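Long-range contacts in metallo-beta-lactamase (PDB 6K4X), which hydrolyses the beta-lactam ring of antibiotics with two zinc ions, as a subclass B3 metallo-beta-lactamase, and is held here with a sulfanylbenzoic acid inhibitor: residues H37-G42 against K66-T71; P108-Q113 against H150-I155; K143-P148 against T156-S161; D209-A214 against G240-I245. All coordinates share one frame; numbering follows the deposited sequence. Where two conformers were deposited one is given.

Contact 1 of 4, residues H37-G42 against K66-T71; sequences HILVDG and KYILST
A beta-alpha-beta unit brings I38, L39 and V40 of strand 37-40 beside Y67, I68 and L69 of strand 65-69, with helix 47-57 making the connection. The axes of the two short segments run parallel to within 17°, and their backbones join by the alternating pattern of a parallel pair: K66 N donates to H37 O, L39 N to Y67 O, L69 N to L39 O at 2.7 Å, and D41 N to L69 O. On the face carrying I38, V40 and L69, L69 CD1 reaches back across the strand gap to I38 CG2 at 3.5 Å and forward to V40 CG2 at 4.1 Å. L69 CG stands anti to the carbonyl carbon (chi1 -51°), which, with CD1 anti to CA, carries CD1 to both. W157 packs against V40 and L69 on this face. In the alpha-beta/beta-alpha sandwich of the metallo-beta-lactamases such strands run out into loops that carry metal ligands. D41 grips T71 with both carboxylate oxygens: T71 N donates to D41 OD1 over 2.9 Å, 23° out of the carboxylate plane, while T71 OG1 donates to the syn lone pair of D41 OD2 at 2.7 Å. A water donates to D41 OD1 and accepts from S70 OG. H72, a zinc ligand, follows T71 directly, and the D41 side chain lies about 4 Å from that of H77, a ligand of the other zinc.

Contact 2 of 4, residues P108-Q113 against H150-I155; sequences PKSDPQ and HTEGGI. With ZN (zinc ion), chain B; D0U (4-azanyl-2-sulfanyl-benzoic acid), chain E.
Q113 and H150 meet obliquely beside the zinc site, their amide and imidazole planes 55° apart. The nearest atoms are Q113 NE2 and H150 CE1, 3.6 Å apart. Beyond CG the Q113 chain is extended, which carries its amide to the inhibitor as well, where Q113 OE1 comes to 3.5 Å from the amino nitrogen N1 of the sulfanylbenzoic acid. H150 has CG anti to its backbone N (chi1 -179°), and this brings the ring to the metal: H150 NE2 binds zinc at 2.0 Å, and the inhibitor sulfur S1 binds the same ion at 2.3 Å. H150 ND1 is hydrogen-bonded to T177 O, and with NE2 on the metal this fixes the ring's rotation. One water bridges the two loops. It accepts from Q113 NE2, is within hydrogen-bonding distance, 2.7 Å, of D111 OD1 and of H150 O, and sits over the centre of one face of the H150 ring. D111 runs side by side with T151, its OD2 3.8 Å from T151 CG2; that oxygen is hydrogen-bonded to H74, and OD1 closes an Asx turn by accepting from Q113 N on its anti lone pair. D111 is thus a second-shell residue whose bond to H74 probably helps to orient that ligand, and the inhibitor sulfur, probably as thiolate, is the fourth ligand of this zinc beside H72, H74 and H150.

Contact 3 of 4, residues K143-P148 against T156-S161; sequences KAHATP and TWTWQS
A144 sets its CB against the indole of W157, 3.7 Å from W157 CZ3, where the two residues form a non-hydrogen-bonded pair of an antiparallel beta hairpin. Strands 140-146 and 155-163 make up this hairpin within the five-stranded sheet, and the loop between them carries the zinc ligand H150. Hydrogen-bonded pairs lie on both sides of A144 and W157: K143 and T158 exchange two backbone bonds, and so do H145 and T156. Where the W157 CA passes K143 O, a CA-H...O contact of 3.3 Å adds to the ladder. The indole, with CG anti to the carbonyl carbon (chi1 -58°), points into the interior of the sandwich, and its NE1 makes a weak hydrogen bond to S70 O, next to strand 65-69 of the other sheet. On the opposite face stand K143, H145, T156 and T158. H145 lays its imidazole along its own strand toward K143, and T158 reaches across so that its OG1 shares a hydrogen bond with H145 NE2 at 2.8 Å; the hydroxyl lies in the plane of the ring at its edge, and T156 O approaches the same edge. H145 and T158 meet at about a right angle, T158 CG2 also resting 3.5 Å from H145 NE2. Nearer the loop the methyl T147 CG2 touches T156 CB, while the buried T156 hydroxyl has two partners: D174 N donates to it, and T147 OG1 shares a hydrogen bond with T156 OG1 at 2.9 Å.

Contact 4 of 4, residues D209-A214 against G240-I245; sequences DIAIAA and GACRAI. With SO4 (sulfate ion), chain H.
I245 reaches from near the start of helix 241-260 to A211 and A213 on strand 210-213, an edge strand of the five-stranded sheet, so that the contact is packing of an outer helix on the sheet in one half of the alpha-beta/beta-alpha sandwich. Its CB lies on the side of the helix turned to the strand; CG1 leaves it anti to the carbonyl carbon (chi1 -65°), and the chain extends to the tip, chi2 172°. There CD1 straddles two strand residues, resting 4.2 Å from A211 CB and 4.3 Å from A213 CB. These alanines are two apart in the strand and face the helix together, while I210 and I212 turn to the other side of the sheet, against strand 12-15. The small side chains allow a close approach: the helix and strand axes pass 8.7 Å apart at 36°, and the A241 and A211 CA atoms stand 6.0 Å from each other. C242 adds a covalent tie, its disulfide to C208 joining the helix to the chain just before the strand. Its sulfur also touches the strand, C242 SG lying 4.0 Å from A211 CB. The tightest meeting is methyl to methyl, A241 CB against A211 CB at 3.7 Å.

Overall arrangement
Along the chain contact 1 closes first, contacts 2 and 3 then interleave their segments, and contact 4 follows. Contact 1 belongs to the seven-stranded sheet, contacts 3 and 4 to the five-stranded one, so together they sample both sheets of the sandwich; the centres of contacts 1 and 3 lie about 12 Å apart, as do those of contacts 3 and 4. Contact 2 stands at the rim where the strands end, about 19 Å from contact 1 and about 18 Å from contact 3, centre to centre. It is coupled to both: I155 N probably bonds to T71 O, and T147 N to G154 O. The two sheets thus converge on the loops that present the zinc ligands.

Contact 1 of 4, residues H37-G42 against K66-T71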
loop_
_atom_site.group_PDB
_atom_site.type_symbol
_atom_site.label_atom_id
_atom_site.label_comp_id
_atom_site.label_asym_id
_atom_site.label_seq_id
_atom_site.Cartn_x
_atom_site.Cartn_y
_atom_site.Cartn_z
ATOM N N HIS A 37 -7.561 3.984 -15.245
ATOM C CA HIS A 37 -7.480 3.331 -13.960
ATOM C C HIS A 37 -6.228 3.755 -13.196
ATOM O O HIS A 37 -5.233 4.193 -13.787
ATOM C CB HIS A 37 -7.459 1.806 -14.105
ATOM C CG HIS A 37 -8.371 1.298 -15.168
ATOM N ND1 HIS A 37 -9.724 1.600 -15.191
ATOM C CD2 HIS A 37 -8.104 0.568 -16.268
ATOM C CE1 HIS A 37 -10.238 1.041 -16.264
ATOM N NE2 HIS A 37 -9.275 0.423 -16.947
ATOM N N ILE A 38 -6.308 3.572 -11.872
ATOM C CA ILE A 38 -5.182 3.767 -10.973
ATOM C C ILE A 38 -4.882 2.424 -10.318
ATOM O O ILE A 38 -5.793 1.782 -9.797
ATOM C CB ILE A 38 -5.501 4.853 -9.938
ATOM C CG1 ILE A 38 -5.729 6.194 -10.642
ATOM C CG2 ILE A 38 -4.406 4.934 -8.881
ATOM C CD1 ILE A 38 -6.186 7.313 -9.735
ATOM N N LEU A 39 -3.607 2.026 -10.318
ATOM C CA LEU A 39 -3.149 0.836 -9.623
ATOM C C LEU A 39 -2.388 1.260 -8.379
ATOM O O LEU A 39 -1.528 2.149 -8.468
ATOM C CB LEU A 39 -2.237 0.035 -10.551
ATOM C CG LEU A 39 -1.571 -1.199 -9.937
ATOM C CD1 LEU A 39 -2.606 -2.253 -9.571
ATOM C CD2 LEU A 39 -0.549 -1.775 -10.894
ATOM N N VAL A 40 -2.687 0.620 -7.248
ATOM C CA VAL A 40 -1.943 0.845 -6.027
ATOM C C VAL A 40 -1.093 -0.388 -5.754
ATOM O O VAL A 40 -1.639 -1.487 -5.556
ATOM C CB VAL A 40 -2.864 1.131 -4.829
ATOM C CG1 VAL A 40 -2.036 1.478 -3.607
ATOM C CG2 VAL A 40 -3.865 2.221 -5.166
ATOM N N ASP A 41 0.225 -0.179 -5.822
ATOM C CA ASP A 41 1.304 -1.131 -5.570
ATOM C C ASP A 41 1.455 -2.138 -6.716
ATOM O O ASP A 41 0.581 -2.300 -7.565
ATOM C CB ASP A 41 1.236 -1.788 -4.193
ATOM C CG ASP A 41 1.811 -0.904 -3.109
ATOM O OD1 ASP A 41 2.542 0.081 -3.436
ATOM O OD2 ASP A 41 1.533 -1.207 -1.930
ATOM N N GLY A 42 2.619 -2.802 -6.735
ATOM C CA GLY A 42 2.967 -3.747 -7.778
ATOM C C GLY A 42 3.225 -5.162 -7.289
ATOM O O GLY A 42 3.404 -6.062 -8.121
ATOM N N LYS A 66 -3.199 4.512 -15.737
ATOM C CA LYS A 66 -2.505 5.770 -15.983
ATOM C C LYS A 66 -1.539 6.156 -14.865
ATOM O O LYS A 66 -0.571 6.868 -15.136
ATOM C CB LYS A 66 -3.515 6.895 -16.202
ATOM C CG LYS A 66 -4.471 6.645 -17.358
ATOM C CD LYS A 66 -3.828 6.199 -18.646
ATOM C CE LYS A 66 -4.843 5.993 -19.751
ATOM N NZ LYS A 66 -4.234 5.489 -20.995
ATOM N N TYR A 67 -1.815 5.704 -13.647
ATOM C CA TYR A 67 -0.950 5.975 -12.496
ATOM C C TYR A 67 -0.763 4.677 -11.727
ATOM O O TYR A 67 -1.717 3.880 -11.615
ATOM C CB TYR A 67 -1.557 6.995 -11.536
ATOM C CG TYR A 67 -1.620 8.397 -12.072
ATOM C CD1 TYR A 67 -0.461 9.122 -12.240
ATOM C CD2 TYR A 67 -2.815 9.008 -12.400
ATOM C CE1 TYR A 67 -0.472 10.419 -12.716
ATOM C CE2 TYR A 67 -2.846 10.312 -12.893
ATOM C CZ TYR A 67 -1.669 11.014 -13.052
ATOM O OH TYR A 67 -1.650 12.305 -13.522
ATOM N N ILE A 68 0.441 4.483 -11.191
ATOM C CA ILE A 68 0.728 3.450 -10.215
ATOM C C ILE A 68 1.163 4.185 -8.949
ATOM O O ILE A 68 2.155 4.923 -8.970
ATOM C CB ILE A 68 1.826 2.492 -10.704
ATOM C CG1 ILE A 68 1.435 1.802 -12.005
ATOM C CG2 ILE A 68 2.162 1.483 -9.623
ATOM C CD1 ILE A 68 2.574 1.122 -12.739
ATOM N N LEU A 69 0.455 3.953 -7.860
ATOM C CA LEU A 69 0.719 4.588 -6.587
ATOM C C LEU A 69 1.505 3.629 -5.713
ATOM O O LEU A 69 1.099 2.484 -5.572
ATOM C CB LEU A 69 -0.603 4.955 -5.913
ATOM C CG LEU A 69 -1.589 5.730 -6.780
ATOM C CD1 LEU A 69 -2.804 6.114 -5.963
ATOM C CD2 LEU A 69 -0.953 6.936 -7.424
ATOM N N SER A 70 2.569 4.108 -5.075
ATOM C CA SER A 70 3.409 3.281 -4.220
ATOM C C SER A 70 3.123 3.599 -2.759
ATOM O O SER A 70 3.188 4.773 -2.350
ATOM C CB SER A 70 4.859 3.527 -4.542
ATOM O OG SER A 70 5.723 2.831 -3.641
ATOM N N THR A 71 2.881 2.567 -1.948
ATOM C CA THR A 71 2.867 2.731 -0.483
ATOM C C THR A 71 4.299 2.960 0.021
ATOM O O THR A 71 4.639 4.038 0.511
ATOM C CB THR A 71 2.218 1.538 0.235
ATOM O OG1 THR A 71 2.867 0.335 -0.187
ATOM C CG2 THR A 71 0.722 1.462 0.004
HETATM O O HOH W 1 5.267 0.167 -3.409
#

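Contact 2 of 4, residues P108-Q113 against H150-I155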
loop_
_atom_site.group_PDB
_atom_site.type_symbol
_atom_site.label_atom_id
_atom_site.label_comp_id
_atom_site.label_asym_id
_atom_site.label_seq_id
_atom_site.Cartn_x
_atom_site.Cartn_y
_atom_site.Cartn_z
ATOM N N PRO A 108 17.956 3.198 1.089
ATOM C CA PRO A 108 19.079 3.927 1.659
ATOM C C PRO A 108 19.308 3.603 3.132
ATOM O O PRO A 108 18.482 2.976 3.799
ATOM C CB PRO A 108 18.614 5.382 1.537
ATOM C CG PRO A 108 17.122 5.302 1.733
ATOM C CD PRO A 108 16.732 4.008 1.043
ATOM N N LYS A 109 20.422 4.142 3.643
ATOM C CA LYS A 109 20.909 3.778 4.971
ATOM C C LYS A 109 19.997 4.317 6.073
ATOM O O LYS A 109 20.011 3.814 7.218
ATOM C CB LYS A 109 22.357 4.232 5.148
ATOM C CG LYS A 109 22.583 5.727 5.080
ATOM C CD LYS A 109 24.052 6.055 5.192
ATOM C CE LYS A 109 24.345 7.527 5.022
ATOM N NZ LYS A 109 25.808 7.761 5.104
ATOM N N SER A 110 19.125 5.268 5.779
ATOM C CA SER A 110 18.149 5.752 6.751
ATOM C C SER A 110 17.099 4.684 7.075
ATOM O O SER A 110 16.404 4.799 8.068
ATOM C CB SER A 110 17.460 7.005 6.257
ATOM O OG SER A 110 16.924 6.797 4.962
ATOM N N ASP A 111 16.914 3.700 6.182
ATOM C CA ASP A 111 15.875 2.682 6.399
ATOM C C ASP A 111 16.300 1.805 7.565
ATOM O O ASP A 111 17.410 1.286 7.559
ATOM C CB ASP A 111 15.689 1.875 5.122
ATOM C CG ASP A 111 14.484 0.953 5.134
ATOM O OD1 ASP A 111 14.330 0.172 6.087
ATOM O OD2 ASP A 111 13.715 1.028 4.160
ATOM N N PRO A 112 15.461 1.612 8.603
ATOM C CA PRO A 112 15.846 0.741 9.712
ATOM C C PRO A 112 16.280 -0.665 9.279
ATOM O O PRO A 112 17.092 -1.277 9.964
ATOM C CB PRO A 112 14.575 0.674 10.560
ATOM C CG PRO A 112 13.898 2.012 10.299
ATOM C CD PRO A 112 14.168 2.277 8.835
ATOM N N GLN A 113 15.747 -1.177 8.162
ATOM C CA GLN A 113 16.132 -2.487 7.669
ATOM C C GLN A 113 17.402 -2.469 6.817
ATOM O O GLN A 113 17.838 -3.537 6.368
ATOM C CB GLN A 113 14.977 -3.120 6.896
ATOM C CG GLN A 113 13.809 -3.511 7.774
ATOM C CD GLN A 113 12.738 -4.182 6.954
ATOM O OE1 GLN A 113 12.832 -5.368 6.637
ATOM N NE2 GLN A 113 11.730 -3.439 6.531
ATOM N N HIS A 150 8.196 3.354 8.775
ATOM C CA HIS A 150 8.715 2.117 8.152
ATOM C C HIS A 150 9.675 2.459 7.007
ATOM O O HIS A 150 10.672 1.753 6.806
ATOM C CB HIS A 150 7.545 1.228 7.774
ATOM C CG HIS A 150 7.901 -0.072 7.160
ATOM N ND1 HIS A 150 8.197 -1.168 7.914
ATOM C CD2 HIS A 150 7.931 -0.470 5.871
ATOM C CE1 HIS A 150 8.380 -2.208 7.099
ATOM N NE2 HIS A 150 8.273 -1.798 5.828
ATOM N N THR A 151 9.342 3.529 6.279
ATOM C CA THR A 151 10.222 4.164 5.315
ATOM C C THR A 151 9.948 5.658 5.395
ATOM O O THR A 151 8.861 6.069 5.814
ATOM C CB THR A 151 10.008 3.700 3.855
ATOM O OG1 THR A 151 8.740 4.180 3.383
ATOM C CG2 THR A 151 10.166 2.213 3.643
ATOM N N GLU A 152 10.902 6.476 4.952
ATOM C CA GLU A 152 10.687 7.912 5.072
ATOM C C GLU A 152 9.587 8.408 4.129
ATOM O O GLU A 152 8.870 9.358 4.463
ATOM C CB GLU A 152 11.975 8.668 4.751
ATOM C CG GLU A 152 13.050 8.596 5.814
ATOM C CD GLU A 152 14.198 9.571 5.638
ATOM O OE1 GLU A 152 14.201 10.289 4.631
ATOM O OE2 GLU A 152 15.077 9.618 6.536
ATOM N N GLY A 153 9.440 7.769 2.959
ATOM C CA GLY A 153 8.478 8.258 1.967
ATOM C C GLY A 153 7.179 7.467 1.924
ATOM O O GLY A 153 6.451 7.567 0.945
ATOM N N GLY A 154 6.833 6.754 2.992
ATOM C CA GLY A 154 5.603 5.954 3.006
ATOM C C GLY A 154 4.377 6.808 2.798
ATOM O O GLY A 154 4.265 7.874 3.421
ATOM N N ILE A 155 3.440 6.333 1.972
ATOM C CA ILE A 155 2.189 6.999 1.725
ATOM C C ILE A 155 1.061 5.996 1.912
ATOM O O ILE A 155 1.102 4.873 1.390
ATOM C CB ILE A 155 2.119 7.601 0.309
ATOM C CG1 ILE A 155 3.200 8.659 0.068
ATOM C CG2 ILE A 155 0.727 8.153 0.028
ATOM C CD1 ILE A 155 3.017 9.962 0.802
HETATM ZN ZN ZN B . 8.376 -2.754 4.054
HETATM O O2 D0U E . 5.566 -4.149 5.192
HETATM C C7 D0U E . 5.866 -4.538 6.341
HETATM O O1 D0U E . 5.156 -4.260 7.350
HETATM C C3 D0U E . 7.096 -5.337 6.587
HETATM C C2 D0U E . 7.200 -5.936 7.873
HETATM C C4 D0U E . 8.112 -5.531 5.634
HETATM S S1 D0U E . 8.168 -5.020 4.007
HETATM C C5 D0U E . 9.229 -6.297 6.037
HETATM C C6 D0U E . 9.343 -6.871 7.306
HETATM N N1 D0U E . 10.441 -7.650 7.648
HETATM C C1 D0U E . 8.320 -6.703 8.195
HETATM O O HOH W 2 11.950 -0.600 7.157
#

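Contact 3 of 4, residues K143-P148 against T156-S161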
loop_
_atom_site.group_PDB
_atom_site.type_symbol
_atom_site.label_atom_id
_atom_site.label_comp_id
_atom_site.label_asym_id
_atom_site.label_seq_id
_atom_site.Cartn_x
_atom_site.Cartn_y
_atom_site.Cartn_z
ATOM N N LYS A 143 -6.296 10.617 -2.492
ATOM C CA LYS A 143 -5.499 11.519 -1.670
ATOM C C LYS A 143 -4.296 10.762 -1.096
ATOM O O LYS A 143 -4.419 9.607 -0.676
ATOM C CB LYS A 143 -6.346 12.103 -0.540
ATOM C CG LYS A 143 -5.599 13.013 0.418
ATOM C CD LYS A 143 -6.498 13.797 1.342
ATOM C CE LYS A 143 -7.432 14.744 0.622
ATOM N NZ LYS A 143 -8.327 15.426 1.582
ATOM N N ALA A 144 -3.140 11.431 -1.105
ATOM C CA ALA A 144 -1.919 10.946 -0.485
ATOM C C ALA A 144 -1.868 11.426 0.957
ATOM O O ALA A 144 -2.037 12.610 1.227
ATOM C CB ALA A 144 -0.732 11.475 -1.253
ATOM N N HIS A 145 -1.564 10.524 1.878
ATOM C CA HIS A 145 -1.306 10.850 3.282
ATOM C C HIS A 145 0.085 10.357 3.651
ATOM O O HIS A 145 0.364 9.170 3.575
ATOM C CB HIS A 145 -2.323 10.201 4.220
ATOM C CG HIS A 145 -3.723 10.550 3.883
ATOM N ND1 HIS A 145 -4.437 11.501 4.579
ATOM C CD2 HIS A 145 -4.561 10.025 2.964
ATOM C CE1 HIS A 145 -5.654 11.564 4.068
ATOM N NE2 HIS A 145 -5.749 10.678 3.080
ATOM N N ALA A 146 0.960 11.277 4.040
ATOM C CA ALA A 146 2.288 10.875 4.478
ATOM C C ALA A 146 2.158 10.021 5.731
ATOM O O ALA A 146 1.617 10.456 6.752
ATOM C CB ALA A 146 3.158 12.076 4.730
ATOM N N THR A 147 2.703 8.810 5.656
ATOM C CA THR A 147 2.759 7.906 6.797
ATOM C C THR A 147 4.153 7.318 6.900
ATOM O O THR A 147 4.347 6.121 6.700
ATOM C CB THR A 147 1.680 6.810 6.750
ATOM O OG1 THR A 147 1.750 6.032 5.547
ATOM C CG2 THR A 147 0.293 7.395 6.866
ATOM N N PRO A 148 5.152 8.156 7.214
ATOM C CA PRO A 148 6.536 7.704 7.334
ATOM C C PRO A 148 6.768 6.858 8.590
ATOM O O PRO A 148 5.944 6.803 9.520
ATOM C CB PRO A 148 7.307 9.025 7.417
ATOM C CG PRO A 148 6.341 9.956 8.124
ATOM C CD PRO A 148 5.007 9.596 7.496
ATOM N N THR A 156 0.024 6.439 2.628
ATOM C CA THR A 156 -1.274 5.788 2.725
ATOM C C THR A 156 -2.254 6.541 1.826
ATOM O O THR A 156 -2.273 7.773 1.838
ATOM C CB THR A 156 -1.723 5.777 4.188
ATOM O OG1 THR A 156 -0.889 4.885 4.924
ATOM C CG2 THR A 156 -3.162 5.403 4.409
ATOM N N TRP A 157 -3.002 5.820 0.999
ATOM C CA TRP A 157 -3.787 6.406 -0.082
ATOM C C TRP A 157 -5.268 6.239 0.228
ATOM O O TRP A 157 -5.676 5.146 0.669
ATOM C CB TRP A 157 -3.441 5.720 -1.403
ATOM C CG TRP A 157 -2.002 5.795 -1.797
ATOM C CD1 TRP A 157 -1.057 4.861 -1.507
ATOM C CD2 TRP A 157 -1.315 6.842 -2.509
ATOM N NE1 TRP A 157 0.149 5.196 -2.042
ATOM C CE2 TRP A 157 0.024 6.408 -2.653
ATOM C CE3 TRP A 157 -1.688 8.066 -3.072
ATOM C CZ2 TRP A 157 0.981 7.137 -3.338
ATOM C CZ3 TRP A 157 -0.737 8.776 -3.768
ATOM C CH2 TRP A 157 0.569 8.316 -3.880
ATOM N N THR A 158 -6.090 7.263 -0.029
ATOM C CA THR A 158 -7.513 7.176 0.295
ATOM C C THR A 158 -8.380 7.683 -0.859
ATOM O O THR A 158 -7.987 8.524 -1.657
ATOM C CB THR A 158 -7.856 7.953 1.569
ATOM O OG1 THR A 158 -7.595 9.348 1.382
ATOM C CG2 THR A 158 -7.052 7.460 2.750
ATOM N N TRP A 159 -9.579 7.116 -0.948
ATOM C CA TRP A 159 -10.525 7.504 -1.962
ATOM C C TRP A 159 -11.924 7.090 -1.534
ATOM O O TRP A 159 -12.111 6.495 -0.474
ATOM C CB TRP A 159 -10.151 6.898 -3.309
ATOM C CG TRP A 159 -10.158 5.398 -3.333
ATOM C CD1 TRP A 159 -11.210 4.577 -3.607
ATOM C CD2 TRP A 159 -9.033 4.537 -3.102
ATOM N NE1 TRP A 159 -10.820 3.266 -3.550
ATOM C CE2 TRP A 159 -9.480 3.212 -3.253
ATOM C CE3 TRP A 159 -7.685 4.766 -2.820
ATOM C CZ2 TRP A 159 -8.618 2.131 -3.108
ATOM C CZ3 TRP A 159 -6.832 3.702 -2.673
ATOM C CH2 TRP A 159 -7.297 2.402 -2.831
ATOM N N GLN A 160 -12.907 7.418 -2.369
ATOM C CA GLN A 160 -14.268 7.003 -2.144
ATOM C C GLN A 160 -14.728 6.149 -3.307
ATOM O O GLN A 160 -14.486 6.518 -4.451
ATOM C CB GLN A 160 -15.189 8.209 -2.004
ATOM C CG GLN A 160 -14.810 9.079 -0.819
ATOM C CD GLN A 160 -15.947 9.922 -0.304
ATOM O OE1 GLN A 160 -17.067 9.893 -0.823
ATOM N NE2 GLN A 160 -15.660 10.668 0.749
ATOM N N SER A 161 -15.397 5.033 -3.009
ATOM C CA SER A 161 -16.028 4.226 -4.025
ATOM C C SER A 161 -17.511 4.104 -3.702
ATOM O O SER A 161 -17.895 4.053 -2.526
ATOM C CB SER A 161 -15.409 2.843 -4.113
ATOM O OG SER A 161 -14.117 2.884 -4.724
#

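Contact 4 of 4, residues D209-A214 against G240-I245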
loop_
_atom_site.group_PDB
_atom_site.type_symbol
_atom_site.label_atom_id
_atom_site.label_comp_id
_atom_site.label_asym_id
_atom_site.label_seq_id
_atom_site.Cartn_x
_atom_site.Cartn_y
_atom_site.Cartn_z
ATOM N N ASP A 209 -13.897 3.477 6.120
ATOM C CA ASP A 209 -14.908 2.441 6.109
ATOM C C ASP A 209 -14.310 1.091 5.716
ATOM O O ASP A 209 -14.710 0.071 6.291
ATOM C CB ASP A 209 -16.045 2.773 5.150
ATOM C CG ASP A 209 -16.805 4.012 5.559
ATOM O OD1 ASP A 209 -17.253 4.051 6.735
ATOM O OD2 ASP A 209 -16.951 4.912 4.739
ATOM N N ILE A 210 -13.445 1.076 4.708
ATOM C CA ILE A 210 -12.840 -0.158 4.192
ATOM C C ILE A 210 -11.339 0.065 4.175
ATOM O O ILE A 210 -10.866 0.919 3.413
ATOM C CB ILE A 210 -13.342 -0.487 2.779
ATOM C CG1 ILE A 210 -14.852 -0.727 2.787
ATOM C CG2 ILE A 210 -12.557 -1.658 2.186
ATOM C CD1 ILE A 210 -15.463 -0.779 1.394
ATOM N N ALA A 211 -10.604 -0.690 4.991
ATOM C CA ALA A 211 -9.143 -0.628 4.971
ATOM C C ALA A 211 -8.602 -1.855 4.258
ATOM O O ALA A 211 -9.001 -2.988 4.557
ATOM C CB ALA A 211 -8.580 -0.505 6.364
ATOM N N ILE A 212 -7.698 -1.613 3.316
ATOM C CA ILE A 212 -6.957 -2.633 2.628
ATOM C C ILE A 212 -5.502 -2.422 3.012
ATOM O O ILE A 212 -4.906 -1.418 2.630
ATOM C CB ILE A 212 -7.154 -2.553 1.106
ATOM C CG1 ILE A 212 -8.632 -2.701 0.747
ATOM C CG2 ILE A 212 -6.298 -3.586 0.410
ATOM C CD1 ILE A 212 -9.067 -1.997 -0.513
ATOM N N ALA A 213 -4.949 -3.312 3.833
ATOM C CA ALA A 213 -3.573 -3.156 4.305
ATOM C C ALA A 213 -2.597 -3.729 3.284
ATOM O O ALA A 213 -2.890 -4.732 2.646
ATOM C CB ALA A 213 -3.400 -3.823 5.638
ATOM N N ALA A 214 -1.430 -3.095 3.161
ATOM C CA ALA A 214 -0.442 -3.503 2.178
ATOM C C ALA A 214 -0.102 -4.996 2.327
ATOM O O ALA A 214 0.018 -5.723 1.331
ATOM C CB ALA A 214 0.780 -2.624 2.294
ATOM N N GLY A 240 -13.546 0.842 12.203
ATOM C CA GLY A 240 -12.482 0.871 13.180
ATOM C C GLY A 240 -11.176 0.292 12.662
ATOM O O GLY A 240 -10.198 0.223 13.406
ATOM N N ALA A 241 -11.113 -0.124 11.398
ATOM C CA ALA A 241 -9.955 -0.886 10.948
ATOM C C ALA A 241 -8.687 -0.037 10.929
ATOM O O ALA A 241 -7.626 -0.586 11.274
ATOM C CB ALA A 241 -10.221 -1.471 9.594
ATOM N N CYS A 242 -8.753 1.230 10.517
ATOM C CA CYS A 242 -7.557 2.029 10.524
ATOM C C CYS A 242 -7.092 2.297 11.962
ATOM O O CYS A 242 -5.891 2.317 12.230
ATOM C CB CYS A 242 -7.784 3.332 9.771
ATOM S SG CYS A 242 -7.985 3.128 7.987
ATOM N N ARG A 243 -8.028 2.501 12.899
ATOM C CA ARG A 243 -7.664 2.640 14.300
ATOM C C ARG A 243 -6.924 1.405 14.782
ATOM O O ARG A 243 -5.941 1.510 15.519
ATOM C CB ARG A 243 -8.871 2.915 15.207
ATOM C CG ARG A 243 -9.526 4.266 14.948
ATOM C CD ARG A 243 -10.634 4.605 15.941
ATOM N NE ARG A 243 -11.830 3.790 15.820
ATOM C CZ ARG A 243 -12.890 4.077 15.062
ATOM N NH1 ARG A 243 -12.904 5.151 14.292
ATOM N NH2 ARG A 243 -13.932 3.261 15.079
ATOM N N ALA A 244 -7.373 0.239 14.338
ATOM C CA ALA A 244 -6.753 -1.014 14.756
ATOM C C ALA A 244 -5.357 -1.188 14.149
ATOM O O ALA A 244 -4.438 -1.661 14.829
ATOM C CB ALA A 244 -7.625 -2.202 14.413
ATOM N N ILE A 245 -5.182 -0.867 12.873
ATOM C CA ILE A 245 -3.867 -0.944 12.241
ATOM C C ILE A 245 -2.892 -0.016 12.974
ATOM O O ILE A 245 -1.775 -0.411 13.289
ATOM C CB ILE A 245 -3.959 -0.582 10.749
ATOM C CG1 ILE A 245 -4.802 -1.624 10.012
ATOM C CG2 ILE A 245 -2.571 -0.429 10.129
ATOM C CD1 ILE A 245 -5.106 -1.254 8.588
HETATM S S SO4 H . -12.348 1.001 18.302
HETATM O O1 SO4 H . -12.225 1.171 19.772
HETATM O O2 SO4 H . -11.154 1.612 17.638
HETATM O O3 SO4 H . -12.392 -0.452 17.991
HETATM O O4 SO4 H . -13.595 1.628 17.799
#